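Local atomic coordinates of tail fiber protein (Acinetobacter phage AM24, PDB entry 5W5P), a protein that probably recognises, and may depolymerise, the capsular polysaccharide of its Acinetobacter baumannii host as the trimeric tailspike of the phage. Residues A[64-69]-A[111-116]; A[181-186]-A[223-228]; A[317-322]-A[339-344]; A[476-481]-A[571-576]; A[562-567]-A[580-585]. One frame throughout, in Å; residues are numbered along the deposited sequence.

Contact 1 (A[64-69]-A[111-116])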
# COMPACT_ATOMS: atom_id res chain seq x y z
N ASN A 64 19.53 30.26 39.59
CA ASN A 64 18.35 31.01 40.03
C ASN A 64 17.53 31.55 38.87
O ASN A 64 16.34 31.85 39.05
CB ASN A 64 18.74 32.17 40.95
CG ASN A 64 19.41 31.71 42.24
OD1 ASN A 64 18.84 30.92 43.00
ND2 ASN A 64 20.59 32.22 42.49
N THR A 65 18.14 31.71 37.69
CA THR A 65 17.43 32.15 36.51
C THR A 65 17.02 31.01 35.59
O THR A 65 16.04 31.16 34.85
CB THR A 65 18.27 33.15 35.70
OG1 THR A 65 19.63 32.72 35.72
CG2 THR A 65 18.19 34.55 36.31
N TYR A 66 17.70 29.86 35.65
CA TYR A 66 17.41 28.71 34.81
C TYR A 66 16.64 27.67 35.63
O TYR A 66 17.23 26.98 36.46
CB TYR A 66 18.70 28.11 34.25
CG TYR A 66 18.50 27.11 33.13
CD1 TYR A 66 18.14 25.80 33.41
CD2 TYR A 66 18.67 27.48 31.79
CE1 TYR A 66 17.95 24.88 32.39
CE2 TYR A 66 18.48 26.56 30.77
CZ TYR A 66 18.12 25.26 31.08
OH TYR A 66 17.93 24.34 30.08
N LEU A 67 15.34 27.57 35.39
CA LEU A 67 14.47 26.76 36.23
C LEU A 67 14.42 25.29 35.84
O LEU A 67 13.74 24.52 36.52
CB LEU A 67 13.05 27.34 36.20
CG LEU A 67 12.96 28.85 36.38
CD1 LEU A 67 11.53 29.33 36.18
CD2 LEU A 67 13.48 29.26 37.74
N GLN A 68 15.13 24.87 34.79
CA GLN A 68 15.17 23.46 34.41
C GLN A 68 16.52 22.86 34.80
O GLN A 68 17.37 23.52 35.41
CB GLN A 68 14.90 23.31 32.91
CG GLN A 68 13.49 23.70 32.50
CD GLN A 68 12.45 22.79 33.12
OE1 GLN A 68 12.54 21.56 33.03
NE2 GLN A 68 11.45 23.39 33.77
N GLY A 69 16.70 21.58 34.46
CA GLY A 69 17.95 20.89 34.71
C GLY A 69 18.07 20.21 36.06
O GLY A 69 19.10 19.58 36.33
N PHE A 111 22.07 20.38 30.54
CA PHE A 111 23.30 21.07 30.21
C PHE A 111 23.10 22.56 29.96
O PHE A 111 24.07 23.25 29.63
CB PHE A 111 23.97 20.43 28.99
CG PHE A 111 24.26 18.97 29.16
CD1 PHE A 111 23.35 18.01 28.77
CD2 PHE A 111 25.46 18.57 29.72
CE1 PHE A 111 23.62 16.67 28.93
CE2 PHE A 111 25.75 17.22 29.88
CZ PHE A 111 24.82 16.27 29.48
N GLY A 112 21.88 23.06 30.09
CA GLY A 112 21.63 24.48 29.96
C GLY A 112 21.02 24.93 28.65
O GLY A 112 21.13 26.12 28.32
N ALA A 113 20.39 24.04 27.89
CA ALA A 113 19.74 24.45 26.65
C ALA A 113 18.64 25.46 26.93
O ALA A 113 17.74 25.22 27.74
CB ALA A 113 19.17 23.23 25.93
N ASP A 114 18.72 26.61 26.25
CA ASP A 114 17.76 27.69 26.47
C ASP A 114 16.37 27.26 26.03
O ASP A 114 16.09 27.14 24.83
CB ASP A 114 18.22 28.95 25.71
CG ASP A 114 17.23 30.09 25.81
OD1 ASP A 114 17.31 31.01 24.97
OD2 ASP A 114 16.38 30.08 26.73
N TYR A 115 15.48 27.03 27.00
CA TYR A 115 14.11 26.61 26.74
C TYR A 115 13.20 27.77 26.34
O TYR A 115 11.98 27.57 26.23
CB TYR A 115 13.53 25.88 27.96
CG TYR A 115 13.75 26.61 29.27
CD1 TYR A 115 12.85 27.58 29.71
CD2 TYR A 115 14.84 26.32 30.07
CE1 TYR A 115 13.04 28.25 30.90
CE2 TYR A 115 15.05 26.99 31.27
CZ TYR A 115 14.14 27.95 31.69
OH TYR A 115 14.34 28.61 32.88
N THR A 116 13.75 28.96 26.12
CA THR A 116 12.97 30.09 25.63
C THR A 116 13.22 30.41 24.16
O THR A 116 12.52 31.26 23.60
CB THR A 116 13.25 31.35 26.47
OG1 THR A 116 14.56 31.84 26.18
CG2 THR A 116 13.12 31.04 27.95

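Contact 2 (A[181-186]-A[223-228])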
# COMPACT_ATOMS: atom_id res chain seq x y z
N ILE A 181 20.18 20.66 10.88
CA ILE A 181 20.62 20.78 12.26
C ILE A 181 21.05 19.45 12.84
O ILE A 181 21.75 19.41 13.86
CB ILE A 181 19.52 21.39 13.17
CG1 ILE A 181 18.18 20.72 12.90
CG2 ILE A 181 19.46 22.90 13.00
CD1 ILE A 181 17.24 20.79 14.08
N PHE A 182 20.66 18.34 12.22
CA PHE A 182 21.09 17.02 12.63
C PHE A 182 21.85 16.37 11.48
O PHE A 182 21.37 16.36 10.34
CB PHE A 182 19.89 16.16 13.05
CG PHE A 182 19.33 16.54 14.39
CD1 PHE A 182 20.09 16.37 15.54
CD2 PHE A 182 18.07 17.09 14.51
CE1 PHE A 182 19.59 16.72 16.78
CE2 PHE A 182 17.56 17.45 15.75
CZ PHE A 182 18.32 17.27 16.89
N THR A 183 23.04 15.88 11.78
CA THR A 183 23.89 15.25 10.78
C THR A 183 24.72 14.18 11.48
O THR A 183 24.48 13.86 12.65
CB THR A 183 24.75 16.30 10.07
OG1 THR A 183 25.50 15.68 9.02
CG2 THR A 183 25.72 16.95 11.05
N SER A 184 25.69 13.62 10.77
CA SER A 184 26.61 12.68 11.39
C SER A 184 27.74 13.43 12.07
O SER A 184 28.25 14.42 11.54
CB SER A 184 27.17 11.71 10.35
OG SER A 184 28.06 12.38 9.47
N LYS A 185 28.12 12.96 13.26
CA LYS A 185 29.21 13.61 13.99
C LYS A 185 30.52 13.53 13.22
O LYS A 185 31.31 14.48 13.23
CB LYS A 185 29.37 12.99 15.38
CG LYS A 185 30.43 13.68 16.24
CD LYS A 185 30.59 12.99 17.59
CE LYS A 185 30.08 13.86 18.72
NZ LYS A 185 31.18 14.51 19.49
N ARG A 186 30.77 12.41 12.53
CA ARG A 186 32.07 12.24 11.88
C ARG A 186 32.21 13.07 10.62
O ARG A 186 33.32 13.14 10.07
CB ARG A 186 32.33 10.76 11.57
CG ARG A 186 31.36 10.12 10.60
CD ARG A 186 31.83 8.72 10.26
NE ARG A 186 30.85 7.98 9.47
CZ ARG A 186 31.09 6.79 8.92
NH1 ARG A 186 32.26 6.21 9.07
NH2 ARG A 186 30.14 6.19 8.21
N GLY A 223 20.44 14.90 4.78
CA GLY A 223 20.36 13.62 4.10
C GLY A 223 21.65 13.16 3.46
O GLY A 223 21.71 12.01 3.01
N ASP A 224 22.66 14.03 3.38
CA ASP A 224 23.97 13.60 2.91
C ASP A 224 24.62 12.63 3.89
O ASP A 224 25.45 11.80 3.48
CB ASP A 224 24.90 14.80 2.71
CG ASP A 224 24.57 15.61 1.48
OD1 ASP A 224 24.47 15.03 0.38
OD2 ASP A 224 24.42 16.84 1.63
N ARG A 225 24.29 12.74 5.18
CA ARG A 225 25.01 12.04 6.24
C ARG A 225 24.14 11.16 7.12
O ARG A 225 24.68 10.40 7.93
CB ARG A 225 25.74 13.05 7.15
CG ARG A 225 26.53 14.09 6.41
CD ARG A 225 27.50 13.48 5.41
NE ARG A 225 28.34 14.48 4.76
CZ ARG A 225 29.28 14.20 3.86
NH1 ARG A 225 29.49 12.94 3.49
NH2 ARG A 225 29.99 15.18 3.32
N LEU A 226 22.81 11.22 6.98
CA LEU A 226 21.89 10.44 7.80
C LEU A 226 21.12 9.49 6.90
O LEU A 226 20.29 9.92 6.09
CB LEU A 226 20.94 11.37 8.56
CG LEU A 226 21.63 12.26 9.60
CD1 LEU A 226 20.64 13.04 10.45
CD2 LEU A 226 22.54 11.42 10.48
N TYR A 227 21.41 8.19 7.02
CA TYR A 227 20.73 7.14 6.28
C TYR A 227 19.87 6.32 7.23
O TYR A 227 20.03 6.37 8.45
CB TYR A 227 21.73 6.22 5.58
CG TYR A 227 22.68 6.90 4.61
CD1 TYR A 227 22.39 8.15 4.08
CD2 TYR A 227 23.87 6.27 4.22
CE1 TYR A 227 23.27 8.76 3.20
CE2 TYR A 227 24.74 6.88 3.34
CZ TYR A 227 24.44 8.13 2.84
OH TYR A 227 25.30 8.75 1.96
N ASN A 228 18.96 5.54 6.65
CA ASN A 228 18.04 4.68 7.39
C ASN A 228 17.31 5.48 8.47
O ASN A 228 17.45 5.23 9.67
CB ASN A 228 18.78 3.48 7.99
CG ASN A 228 19.35 2.54 6.92
OD1 ASN A 228 19.57 2.94 5.78
ND2 ASN A 228 19.59 1.30 7.31

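Contact 3 (A[317-322]-A[339-344])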
# COMPACT_ATOMS: atom_id res chain seq x y z
N GLU A 317 -3.09 19.55 0.14
CA GLU A 317 -4.14 20.54 -0.08
C GLU A 317 -3.55 21.94 -0.08
O GLU A 317 -2.65 22.25 0.71
CB GLU A 317 -5.22 20.42 1.00
CG GLU A 317 -6.55 21.05 0.64
CD GLU A 317 -7.66 20.62 1.58
OE1 GLU A 317 -7.37 19.85 2.52
OE2 GLU A 317 -8.82 21.03 1.37
N SER A 318 -4.08 22.79 -0.97
CA SER A 318 -3.66 24.19 -1.07
C SER A 318 -2.15 24.31 -1.17
O SER A 318 -1.53 25.22 -0.60
CB SER A 318 -4.19 25.01 0.12
OG SER A 318 -5.59 24.83 0.26
N SER A 319 -1.54 23.39 -1.90
CA SER A 319 -0.10 23.23 -1.90
C SER A 319 0.46 23.43 -3.31
O SER A 319 -0.25 23.83 -4.24
CB SER A 319 0.26 21.85 -1.34
OG SER A 319 0.10 21.82 0.07
N GLY A 320 1.75 23.15 -3.46
CA GLY A 320 2.44 23.31 -4.72
C GLY A 320 2.64 22.00 -5.45
O GLY A 320 1.76 21.13 -5.47
N VAL A 321 3.81 21.85 -6.07
CA VAL A 321 4.14 20.62 -6.78
C VAL A 321 4.48 19.55 -5.75
O VAL A 321 5.39 19.71 -4.94
CB VAL A 321 5.29 20.84 -7.77
CG1 VAL A 321 5.83 19.50 -8.28
CG2 VAL A 321 4.84 21.70 -8.92
N PHE A 322 3.73 18.44 -5.78
CA PHE A 322 3.93 17.39 -4.78
C PHE A 322 5.23 16.63 -5.01
O PHE A 322 5.84 16.15 -4.04
CB PHE A 322 2.74 16.43 -4.78
CG PHE A 322 2.95 15.21 -3.92
CD1 PHE A 322 3.01 15.33 -2.53
CD2 PHE A 322 3.11 13.96 -4.49
CE1 PHE A 322 3.22 14.22 -1.73
CE2 PHE A 322 3.32 12.84 -3.70
CZ PHE A 322 3.38 12.97 -2.32
N GLU A 339 -6.11 18.23 -3.40
CA GLU A 339 -7.27 19.11 -3.39
C GLU A 339 -6.83 20.56 -3.49
O GLU A 339 -6.14 21.06 -2.60
CB GLU A 339 -8.11 18.90 -2.13
CG GLU A 339 -9.37 19.75 -2.07
CD GLU A 339 -10.29 19.50 -3.26
OE1 GLU A 339 -10.48 18.33 -3.64
OE2 GLU A 339 -10.82 20.49 -3.81
N GLY A 340 -7.23 21.23 -4.57
CA GLY A 340 -7.06 22.66 -4.74
C GLY A 340 -5.65 23.19 -4.54
O GLY A 340 -5.43 24.07 -3.70
N ASN A 341 -4.70 22.69 -5.32
CA ASN A 341 -3.30 23.07 -5.19
C ASN A 341 -2.95 24.08 -6.28
O ASN A 341 -3.06 23.78 -7.47
CB ASN A 341 -2.40 21.83 -5.29
CG ASN A 341 -2.70 20.82 -4.19
OD1 ASN A 341 -2.38 21.05 -3.03
ND2 ASN A 341 -3.31 19.70 -4.56
N ASN A 342 -2.51 25.28 -5.86
CA ASN A 342 -2.19 26.35 -6.80
C ASN A 342 -1.17 27.33 -6.23
O ASN A 342 -1.43 28.54 -6.17
CB ASN A 342 -3.46 27.10 -7.22
CG ASN A 342 -3.21 28.09 -8.36
OD1 ASN A 342 -2.31 27.90 -9.17
ND2 ASN A 342 -4.01 29.16 -8.40
N THR A 343 -0.01 26.84 -5.81
CA THR A 343 1.05 27.71 -5.31
C THR A 343 2.39 27.01 -5.54
O THR A 343 2.45 25.97 -6.21
CB THR A 343 0.82 28.06 -3.83
OG1 THR A 343 1.92 28.85 -3.35
CG2 THR A 343 0.70 26.80 -2.98
N GLY A 344 3.46 27.59 -5.00
CA GLY A 344 4.78 27.04 -5.25
C GLY A 344 5.15 27.11 -6.72
O GLY A 344 4.92 28.12 -7.39

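Contact 4 (A[476-481]-A[571-576])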
# COMPACT_ATOMS: atom_id res chain seq x y z
N ILE A 476 -20.38 -24.78 -29.43
CA ILE A 476 -20.66 -23.66 -28.54
C ILE A 476 -22.02 -23.90 -27.90
O ILE A 476 -22.86 -24.66 -28.41
CB ILE A 476 -20.63 -22.31 -29.28
CG1 ILE A 476 -21.78 -22.22 -30.28
CG2 ILE A 476 -19.28 -22.11 -29.98
CD1 ILE A 476 -21.76 -20.95 -31.11
N ASP A 477 -22.25 -23.25 -26.77
CA ASP A 477 -23.49 -23.41 -26.02
C ASP A 477 -24.12 -22.05 -25.73
O ASP A 477 -23.41 -21.07 -25.49
CB ASP A 477 -23.26 -24.17 -24.71
CG ASP A 477 -24.48 -24.96 -24.27
OD1 ASP A 477 -25.62 -24.54 -24.58
OD2 ASP A 477 -24.30 -26.02 -23.64
N THR A 478 -25.45 -22.02 -25.75
CA THR A 478 -26.22 -20.80 -25.48
C THR A 478 -27.04 -20.91 -24.21
O THR A 478 -27.84 -20.01 -23.92
CB THR A 478 -27.13 -20.48 -26.67
OG1 THR A 478 -28.16 -21.48 -26.77
CG2 THR A 478 -26.34 -20.44 -27.96
N ASN A 479 -26.87 -21.99 -23.44
CA ASN A 479 -27.75 -22.25 -22.30
C ASN A 479 -27.65 -21.16 -21.24
O ASN A 479 -28.64 -20.84 -20.58
CB ASN A 479 -27.42 -23.62 -21.70
CG ASN A 479 -26.04 -23.67 -21.06
OD1 ASN A 479 -25.06 -23.19 -21.63
ND2 ASN A 479 -25.97 -24.25 -19.86
N LEU A 480 -26.46 -20.59 -21.06
CA LEU A 480 -26.30 -19.52 -20.08
C LEU A 480 -26.81 -18.18 -20.61
O LEU A 480 -27.24 -17.34 -19.82
CB LEU A 480 -24.84 -19.42 -19.65
CG LEU A 480 -24.33 -20.73 -19.04
CD1 LEU A 480 -22.90 -20.59 -18.56
CD2 LEU A 480 -25.23 -21.19 -17.90
N ILE A 481 -26.79 -17.98 -21.93
CA ILE A 481 -27.44 -16.81 -22.51
C ILE A 481 -28.94 -16.85 -22.22
O ILE A 481 -29.53 -15.85 -21.78
CB ILE A 481 -27.18 -16.73 -24.03
CG1 ILE A 481 -25.68 -16.62 -24.31
CG2 ILE A 481 -27.91 -15.55 -24.63
CD1 ILE A 481 -25.36 -16.51 -25.79
N ILE A 571 -23.62 -25.46 -39.50
CA ILE A 571 -23.89 -25.55 -38.07
C ILE A 571 -25.21 -26.26 -37.85
O ILE A 571 -26.10 -26.24 -38.71
CB ILE A 571 -23.88 -24.18 -37.36
CG1 ILE A 571 -25.00 -23.27 -37.89
CG2 ILE A 571 -22.52 -23.50 -37.49
CD1 ILE A 571 -25.04 -21.92 -37.20
N GLU A 572 -25.34 -26.90 -36.69
CA GLU A 572 -26.53 -27.64 -36.31
C GLU A 572 -26.83 -27.38 -34.84
O GLU A 572 -25.92 -27.46 -34.00
CB GLU A 572 -26.36 -29.14 -36.56
CG GLU A 572 -27.43 -30.00 -35.92
CD GLU A 572 -27.12 -31.49 -35.98
OE1 GLU A 572 -25.94 -31.84 -36.21
OE2 GLU A 572 -28.05 -32.30 -35.78
N ARG A 573 -28.08 -27.08 -34.52
CA ARG A 573 -28.49 -26.82 -33.15
C ARG A 573 -28.88 -28.14 -32.49
O ARG A 573 -29.75 -28.87 -32.99
CB ARG A 573 -29.66 -25.83 -33.09
CG ARG A 573 -30.27 -25.70 -31.70
CD ARG A 573 -31.46 -24.76 -31.68
NE ARG A 573 -31.11 -23.45 -31.14
CZ ARG A 573 -31.35 -23.05 -29.89
NH1 ARG A 573 -31.96 -23.86 -29.03
NH2 ARG A 573 -30.99 -21.84 -29.50
N VAL A 574 -28.24 -28.46 -31.37
CA VAL A 574 -28.54 -29.64 -30.57
C VAL A 574 -28.82 -29.16 -29.15
O VAL A 574 -27.91 -28.69 -28.45
CB VAL A 574 -27.39 -30.66 -30.58
CG1 VAL A 574 -27.72 -31.85 -29.69
CG2 VAL A 574 -27.12 -31.12 -32.00
N GLY A 575 -30.08 -29.28 -28.73
CA GLY A 575 -30.51 -28.71 -27.47
C GLY A 575 -30.32 -27.21 -27.47
O GLY A 575 -31.00 -26.50 -28.22
N THR A 576 -29.40 -26.72 -26.64
CA THR A 576 -29.00 -25.32 -26.67
C THR A 576 -27.65 -25.12 -27.33
O THR A 576 -27.21 -23.98 -27.50
CB THR A 576 -28.97 -24.75 -25.24
OG1 THR A 576 -28.25 -25.65 -24.39
CG2 THR A 576 -30.38 -24.56 -24.71
O HOH W 1 -26.34 -27.58 -22.87
O HOH W 2 -30.92 -20.95 -26.50

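Contact 5 (A[562-567]-A[580-585])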
# COMPACT_ATOMS: atom_id res chain seq x y z
N LYS A 562 -2.83 -32.57 -45.90
CA LYS A 562 -3.95 -31.67 -46.16
C LYS A 562 -5.25 -32.45 -45.96
O LYS A 562 -5.64 -33.26 -46.81
CB LYS A 562 -3.85 -31.10 -47.57
CG LYS A 562 -5.03 -30.23 -47.99
CD LYS A 562 -4.92 -29.82 -49.45
CE LYS A 562 -6.10 -28.94 -49.84
NZ LYS A 562 -6.01 -28.44 -51.24
N HIS A 563 -5.93 -32.22 -44.84
CA HIS A 563 -7.11 -33.01 -44.49
C HIS A 563 -8.38 -32.47 -45.13
O HIS A 563 -9.30 -33.25 -45.41
CB HIS A 563 -7.29 -33.05 -42.97
CG HIS A 563 -6.35 -34.00 -42.28
ND1 HIS A 563 -4.99 -33.77 -42.20
CD2 HIS A 563 -6.58 -35.17 -41.63
CE1 HIS A 563 -4.42 -34.76 -41.53
NE2 HIS A 563 -5.36 -35.62 -41.18
N PHE A 564 -8.46 -31.16 -45.37
CA PHE A 564 -9.66 -30.53 -45.89
C PHE A 564 -9.46 -30.10 -47.34
O PHE A 564 -8.39 -29.59 -47.70
CB PHE A 564 -10.05 -29.32 -45.03
CG PHE A 564 -10.56 -29.68 -43.66
CD1 PHE A 564 -11.89 -30.03 -43.47
CD2 PHE A 564 -9.72 -29.65 -42.56
CE1 PHE A 564 -12.37 -30.36 -42.22
CE2 PHE A 564 -10.19 -29.97 -41.29
CZ PHE A 564 -11.52 -30.33 -41.13
N THR A 565 -10.47 -30.33 -48.17
CA THR A 565 -10.46 -29.92 -49.57
C THR A 565 -11.63 -28.96 -49.79
O THR A 565 -12.78 -29.39 -49.87
CB THR A 565 -10.53 -31.12 -50.51
OG1 THR A 565 -9.34 -31.91 -50.37
CG2 THR A 565 -10.68 -30.68 -51.95
N SER A 566 -11.31 -27.66 -49.86
CA SER A 566 -12.27 -26.56 -50.00
C SER A 566 -13.44 -26.72 -49.04
O SER A 566 -14.56 -27.01 -49.47
CB SER A 566 -12.76 -26.47 -51.45
OG SER A 566 -13.56 -27.59 -51.78
N PRO A 567 -13.22 -26.54 -47.74
CA PRO A 567 -14.28 -26.83 -46.77
C PRO A 567 -15.38 -25.78 -46.77
O PRO A 567 -15.16 -24.60 -47.04
CB PRO A 567 -13.53 -26.84 -45.44
CG PRO A 567 -12.39 -25.92 -45.65
CD PRO A 567 -11.98 -26.08 -47.09
N LEU A 580 -20.41 -26.75 -34.91
CA LEU A 580 -19.82 -26.20 -36.13
C LEU A 580 -19.07 -27.31 -36.86
O LEU A 580 -18.33 -28.08 -36.25
CB LEU A 580 -18.87 -25.04 -35.79
CG LEU A 580 -19.54 -23.78 -35.23
CD1 LEU A 580 -19.58 -23.83 -33.70
CD2 LEU A 580 -18.83 -22.53 -35.71
N LYS A 581 -19.29 -27.40 -38.17
CA LYS A 581 -18.77 -28.51 -38.96
C LYS A 581 -18.17 -28.00 -40.27
O LYS A 581 -18.65 -27.01 -40.85
CB LYS A 581 -19.86 -29.54 -39.28
CG LYS A 581 -20.85 -29.80 -38.16
CD LYS A 581 -21.98 -30.67 -38.66
CE LYS A 581 -22.92 -31.06 -37.54
NZ LYS A 581 -23.91 -32.05 -38.03
N LEU A 582 -17.14 -28.69 -40.73
CA LEU A 582 -16.49 -28.40 -42.00
C LEU A 582 -16.56 -29.62 -42.92
O LEU A 582 -16.49 -30.76 -42.46
CB LEU A 582 -15.03 -27.98 -41.81
CG LEU A 582 -14.82 -26.67 -41.05
CD1 LEU A 582 -13.34 -26.44 -40.76
CD2 LEU A 582 -15.40 -25.50 -41.84
N SER A 583 -16.70 -29.36 -44.22
CA SER A 583 -16.83 -30.41 -45.22
C SER A 583 -15.49 -30.65 -45.91
O SER A 583 -14.47 -30.02 -45.61
CB SER A 583 -17.91 -30.04 -46.23
OG SER A 583 -17.65 -28.78 -46.83
N GLY A 584 -15.50 -31.59 -46.85
CA GLY A 584 -14.31 -31.92 -47.61
C GLY A 584 -13.21 -32.59 -46.82
O GLY A 584 -12.03 -32.44 -47.15
N TYR A 585 -13.56 -33.33 -45.77
CA TYR A 585 -12.56 -33.93 -44.89
C TYR A 585 -12.19 -35.33 -45.37
O TYR A 585 -13.06 -36.17 -45.59
CB TYR A 585 -13.08 -33.99 -43.45
CG TYR A 585 -12.10 -34.65 -42.50
CD1 TYR A 585 -11.14 -33.90 -41.84
CD2 TYR A 585 -12.14 -36.02 -42.28
CE1 TYR A 585 -10.24 -34.49 -40.98
CE2 TYR A 585 -11.24 -36.62 -41.42
CZ TYR A 585 -10.30 -35.85 -40.77
OH TYR A 585 -9.40 -36.44 -39.91
O HOH W 3 -9.94 -33.71 -48.39

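Contact 1 (A[64-69]-A[111-116])
Tyr66 and Tyr115 form a T-shaped pair: CE2 of Tyr115 stands 3.4 Å above the plane of the Tyr66 ring, over its centre, with the planes turned 72° to each other. The two side chains slide past one another in opposite directions, so each phenol reaches the other loop. CG of Gln68 lies over a face of the Tyr115 ring in a CH-pi contact, 4.1 Å from the ring centroid.

Two hydrogen bonds fix the hydroxyls. Tyr66 OH donates to Ala113 O at 2.5 Å, meeting the carbonyl from above its plane; CG of Tyr66 is anti to the backbone N (chi1 -167°), and the end of the side chain comes up to 111-116. Tyr115 OH in turn accepts from the backbone N of Leu67 at 2.9 Å, a nearly straight bond at 167°. Just before Tyr115 in the chain, Asp114 makes an Asx turn, its OD2 accepting from both N and OG1 of Thr116.

The amide oxygen of Gln68 goes to Arg143. The contact lies near the surface, joining the loop between strands 56-59 and 71-75 to the loop that leads from strand 97-100 into helix 122-132, on which Phe111 and Ala113 pack.

Contact 2 (A[181-186]-A[223-228])
This is a buried packing contact in the parallel beta-helix part of the chain, where strand 182-184 meets the loop residue Arg225 and the start of the short strand 226-227, just before the chain turns a corner at 228; no hydrogen bond passes between the two segments. Leu226 and Arg225 do the touching, one with its methyls and the other with the base of its chain.

The isobutyl group of Leu226 lies against the backbone of the strand. Its CD1 comes to 3.4 Å from Phe182 O and also meets CB of Phe182, at 4.1 Å, while CD2 sits 3.7 Å from the carbonyl carbon of Thr183.

Arg225 brings only its first two methylenes. CB is touched by two hydroxyl oxygens, Thr183 OG1 at 3.2 Å and Ser184 OG at 3.3 Å, and Thr183 OG1 is equally near CG. OG1 of Thr183 is anti to the backbone N (chi1 -175°), and its side chain runs beside that of Arg225, pointing the same way. The Arg225 chain bends at chi2 (-53°), which turns CD aside; further out, the guanidinium reaches the carbonyl oxygens of Glu191 and Ser193. Ser184 OG likewise has its polar partner in Leu197 O.

Strand 199-204 lies alongside, its Thr199 touching both Ser184 and Leu226; strand 219-222 adds Asn222 against Thr183 and Val221 against Leu226.

Contact 3 (A[317-322]-A[339-344])
Ser319 N donates to Asn341 OD1 at 2.7 Å, and this is the shortest polar bond between the segments. The donor lies in the plane of the amide, on a lone pair of OD1. CG of Asn341 is anti to its own carbonyl carbon (chi1 -60°), and from there the amide reaches the turn at 318-319; its other end, ND2, is held by Trp316 O, so both ends of the amide are engaged and its rotation is fixed. One residue earlier, Ser318 N bonds to Glu339 O at 3.1 Å, with the donor nearly along the C=O axis. A weak bond, Thr343 N to Ser319 O at 3.4 Å, follows further on.

The Ser318-Glu339 bond belongs to a parallel bridge of Glu317 with Glu339, where strands 315-317 and 331-339 stack as successive rungs of the parallel beta-helix. Beyond this bridge both chains leave the strand and turn, and the asparagine side chain takes over part of the pairing from the backbone. Ser319 OG faces back into its own turn, donating to Glu317 O.

Around the bonds, carbonyls meet CA-H groups: Glu339 O lies 3.3 Å from Glu317 CA, and Gly340 O 3.2 Å from Ser318 CA. CG2 of Thr343 packs 3.4 Å from Ser319 O. On the sheet face carrying both acids, the side chains of Glu317 and Glu339 run side by side, pointing the same way, with Glu317 OE2 3.7 Å from CG of Glu339. Their carboxylate planes are 81° apart, and the nearest charged oxygens, OE2 of each, stay 5.6 Å from one another.

Contact 4 (A[476-481]-A[571-576])
An Asx turn at the end of strand 470-477 receives the tip of the beta hairpin made by strands 569-574 and 577-582, and Thr576 is the residue that enters it. Asp477 OD1 accepts from Asn479 N, two residues on, at 3.1 Å, which defines the turn; that N-H comes from above the carboxylate plane. The same oxygen takes Thr576 OG1 at 2.9 Å on its syn lone pair, so one carboxylate oxygen joins the turn to the hairpin. The second oxygen, OD2, reaches Thr576 OG1 through a water that donates to both.

The carbonyl of Thr576 is also gripped twice, both times by Thr478. The hydroxyl OG1 of Thr478 donates at 2.8 Å to Thr576 O, in the carbonyl plane and on a lone pair, while the backbone N of Thr478 donates to it at 3.2 Å from above that plane. OG1 lies between the backbone N and the carbonyl carbon of Thr478 (chi1 68°), close to the N-H with which it shares this acceptor. A second water donates to Thr478 OG1 and accepts from Arg573 NH2 at 3.1 Å. Arg573 is otherwise directed to Tyr578, whose OH its NE meets.

CB of Asn479 lies 3.5 Å from Thr576 OG1, a van der Waals contact with the hydroxyl. Val535 and Val537 of strand 535-546 touch Thr478 from outside the pair. The whole is an Asx turn at the passage from strand 470-477 to the short helix 479-483, on which the turn of the 569-574/577-582 beta hairpin is held by the Asp477 carboxylate and by the N-H and hydroxyl of Thr478.

Contact 5 (A[562-567]-A[580-585])
Where strand 577-582 of the C-terminal antiparallel sheet ends, the chain runs on beside the loop before strand 569-574, and an aromatic cluster of His563, Phe564 and Tyr585 fills the join. Tyr585 turns its edge to the face of Phe564: CD1 stands 3.6 Å above that ring, displaced toward the rim, with the planes at 66°. On the opposite face lies CD1 of Leu582, 4.2 Å above the plane, and Leu582 CB comes to 3.6 Å from Phe564 CE1. The Phe564 ring is thus sandwiched, and at its edge, in plane, it meets Ser583 O. CG of Tyr585 is anti to the backbone N (chi1 178°), and the side chain runs beside His563, pointing the same way; Tyr585 OH is 3.5 Å from CD2 of the imidazole. Both imidazole nitrogens have partners outside the two segments, NE2 with Thr596 OG1 and ND1 with Phe561 O.

A single backbone bridge pairs Phe564 with Tyr585. Between the segments it is made by Thr565 N to Gly584 O at 2.8 Å; His563 adds a backbone bond to Val586 just beyond. A water donates to Gly584 O while also bonded to Thr565 OG1. Pro567 closes the far end, its CB 3.3 Å from Ser583 O.

With one direct hydrogen bond between the segments, ring packing carries most of this join, while Thr565, which is exposed, adds a water bridge to Gly584 O.

Contact 2 is wholly buried and contact 1 lies near the surface; contacts 3, 4 and 5 are intermediate. Contacts 2 and 3 both belong to the parallel beta-helix, their centres about 30 Å apart, yet contact 2 is packing without hydrogen bonds whereas contact 3 relies on backbone and asparagine bonds at a turn. Contact 1 precedes them near the N-terminal end, and contact 5 lies about 100 Å from it, centre to centre. Contacts 4 and 5 share the C-terminal sheet and touch through the Glu572-Lys581 salt bridge and Ile571 against Leu580. Aromatic rings dominate contacts 1 and 5, hydroxyls and a carboxylate contact 4.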